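Local coordinates for type I modular polyketide synthase (Streptomyces albus subsp. albus, PDB 6IYR), which probably transfers a methylmalonyl extender unit from its coenzyme A thioester to the acyl carrier protein, as the acyltransferase domain of module 8 of salinomycin synthase, at residues P33-I41 / E145-F153. Numbering follows the deposited sequence.
Sequences PAALTSALI and ELLDSSPVF
A chi1 of 176° swings the S150 hydroxyl away from its own amide, beside the carbonyl carbon, and S150 OG donates to A35 O at 2.7 Å. S150 is the N-cap of helix 151-164, its OG accepting from F153 N at 3.0 Å, so one serine both closes the first turn and ties it to segment 33-41. A second bond runs in the reverse sense: T37 N donates to S149 O (2.7 Å, 154° at the hydrogen), approaching 34° out of the carbonyl plane. L36 CA adds a CH···O contact to that oxygen, and T37 CG2 lies against the S149 carbonyl group. On L36, CG stands anti to the carbonyl carbon, and L36 CD2 meets L146 CD2 at a tight 3.5 Å, the two side chains crossing at a slant. Toward the chain start, P151 CD and V152 CG2 both lie against A34 O, V152 CG2 at 3.2 Å from A34 O, while CB of the poorly ordered P33 touches P151 CB. The contact thus fastens the N-terminal end, probably part of the ketosynthase-to-acyltransferase linker, to the acyltransferase domain at S150, between the short, weakly bonded helix 146-149 and helix 151-164. Strand 36-37 pairs in parallel with C-terminal strand 453-454, L36 and L146 also rest on helix 431-443, and L146, V152 and F153 face helix 188-208.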
# COMPACT_ATOMS: atom_id res chain seq x y z
N PRO A 33 19.29 -12.00 -6.18
CA PRO A 33 18.78 -10.83 -6.90
C PRO A 33 18.66 -9.58 -6.01
O PRO A 33 18.26 -9.68 -4.84
CB PRO A 33 17.40 -11.29 -7.38
CG PRO A 33 16.96 -12.27 -6.34
CD PRO A 33 18.20 -12.88 -5.73
N ALA A 34 19.03 -8.43 -6.56
CA ALA A 34 18.92 -7.18 -5.83
C ALA A 34 17.45 -6.83 -5.59
O ALA A 34 16.59 -7.03 -6.45
CB ALA A 34 19.61 -6.06 -6.60
N ALA A 35 17.18 -6.22 -4.46
CA ALA A 35 15.88 -5.62 -4.25
C ALA A 35 15.66 -4.45 -5.21
O ALA A 35 14.62 -4.36 -5.89
CB ALA A 35 15.75 -5.14 -2.81
N LEU A 36 16.59 -3.50 -5.21
CA LEU A 36 16.60 -2.48 -6.24
C LEU A 36 17.99 -2.36 -6.82
O LEU A 36 18.99 -2.43 -6.12
CB LEU A 36 16.23 -1.11 -5.69
CG LEU A 36 14.80 -0.93 -5.20
CD1 LEU A 36 14.71 0.34 -4.37
CD2 LEU A 36 13.87 -0.87 -6.40
N THR A 37 18.01 -1.87 -8.04
CA THR A 37 19.24 -1.60 -8.70
C THR A 37 19.09 -0.26 -9.40
O THR A 37 18.19 -0.07 -10.21
CB THR A 37 19.55 -2.74 -9.67
OG1 THR A 37 20.96 -2.87 -9.79
CG2 THR A 37 18.92 -2.48 -11.02
N SER A 38 19.86 0.72 -8.95
CA SER A 38 19.65 2.10 -9.36
C SER A 38 20.95 2.90 -9.42
O SER A 38 21.92 2.58 -8.73
CB SER A 38 18.72 2.81 -8.39
OG SER A 38 18.48 4.12 -8.86
N ALA A 39 20.91 3.97 -10.22
CA ALA A 39 21.98 4.98 -10.31
C ALA A 39 21.89 5.98 -9.17
O ALA A 39 22.86 6.66 -8.87
CB ALA A 39 21.87 5.73 -11.62
N LEU A 40 20.68 6.13 -8.61
CA LEU A 40 20.46 6.82 -7.33
C LEU A 40 21.00 5.99 -6.19
O LEU A 40 20.56 4.85 -5.99
CB LEU A 40 18.98 7.02 -7.10
CG LEU A 40 18.30 8.36 -7.24
CD1 LEU A 40 17.04 8.32 -6.39
CD2 LEU A 40 19.19 9.51 -6.82
N ILE A 41 21.95 6.55 -5.45
CA ILE A 41 22.62 5.86 -4.36
C ILE A 41 22.31 6.52 -3.00
O ILE A 41 22.35 7.73 -2.87
CB ILE A 41 24.13 5.83 -4.62
CG1 ILE A 41 24.43 4.98 -5.85
CG2 ILE A 41 24.88 5.25 -3.44
CD1 ILE A 41 25.73 5.36 -6.52
N GLU A 145 8.37 1.08 -14.67
CA GLU A 145 9.78 1.50 -14.55
C GLU A 145 10.54 0.55 -13.63
O GLU A 145 11.70 0.27 -13.86
CB GLU A 145 9.89 2.93 -14.00
CG GLU A 145 9.22 4.03 -14.83
CD GLU A 145 9.05 5.37 -14.06
OE1 GLU A 145 7.87 5.70 -13.62
OE2 GLU A 145 10.11 6.08 -13.93
N LEU A 146 9.85 -0.02 -12.65
CA LEU A 146 10.52 -0.90 -11.71
C LEU A 146 10.96 -2.19 -12.35
O LEU A 146 11.84 -2.87 -11.86
CB LEU A 146 9.59 -1.23 -10.56
CG LEU A 146 9.81 -0.65 -9.19
CD1 LEU A 146 8.92 -1.44 -8.24
CD2 LEU A 146 11.26 -0.64 -8.71
N LEU A 147 10.22 -2.62 -13.36
CA LEU A 147 10.59 -3.80 -14.06
C LEU A 147 12.08 -3.78 -14.35
O LEU A 147 12.72 -4.82 -14.32
CB LEU A 147 9.80 -3.91 -15.36
CG LEU A 147 8.61 -4.87 -15.29
CD1 LEU A 147 8.24 -5.18 -13.86
CD2 LEU A 147 7.41 -4.34 -16.05
N ASP A 148 12.63 -2.60 -14.62
CA ASP A 148 14.03 -2.53 -15.05
C ASP A 148 15.00 -2.33 -13.92
O ASP A 148 16.15 -2.74 -13.99
CB ASP A 148 14.22 -1.48 -16.12
CG ASP A 148 14.12 -2.07 -17.50
OD1 ASP A 148 13.11 -2.77 -17.78
OD2 ASP A 148 15.10 -1.96 -18.27
N SER A 149 14.50 -1.83 -12.80
CA SER A 149 15.38 -1.46 -11.71
C SER A 149 15.28 -2.43 -10.54
O SER A 149 15.76 -2.11 -9.44
CB SER A 149 15.08 -0.04 -11.22
OG SER A 149 14.18 0.64 -12.07
N SER A 150 14.58 -3.55 -10.73
CA SER A 150 14.33 -4.46 -9.63
C SER A 150 14.10 -5.86 -10.14
O SER A 150 13.00 -6.17 -10.61
CB SER A 150 13.11 -4.01 -8.82
OG SER A 150 12.83 -4.97 -7.82
N PRO A 151 15.13 -6.71 -10.09
CA PRO A 151 14.99 -8.10 -10.43
C PRO A 151 13.89 -8.78 -9.61
O PRO A 151 13.19 -9.62 -10.13
CB PRO A 151 16.34 -8.69 -10.04
CG PRO A 151 17.28 -7.55 -10.19
CD PRO A 151 16.51 -6.38 -9.69
N VAL A 152 13.77 -8.42 -8.34
CA VAL A 152 12.76 -9.04 -7.47
C VAL A 152 11.33 -8.68 -7.91
O VAL A 152 10.48 -9.56 -8.07
CB VAL A 152 12.96 -8.59 -6.02
CG1 VAL A 152 11.81 -9.06 -5.14
CG2 VAL A 152 14.28 -9.11 -5.51
N PHE A 153 11.10 -7.41 -8.21
CA PHE A 153 9.83 -7.00 -8.83
C PHE A 153 9.55 -7.72 -10.10
O PHE A 153 8.45 -8.24 -10.29
CB PHE A 153 9.77 -5.50 -9.10
CG PHE A 153 8.38 -5.03 -9.40
CD1 PHE A 153 7.40 -5.04 -8.40
CD2 PHE A 153 8.00 -4.80 -10.69
CE1 PHE A 153 6.09 -4.65 -8.69
CE2 PHE A 153 6.70 -4.38 -10.99
CZ PHE A 153 5.74 -4.36 -10.00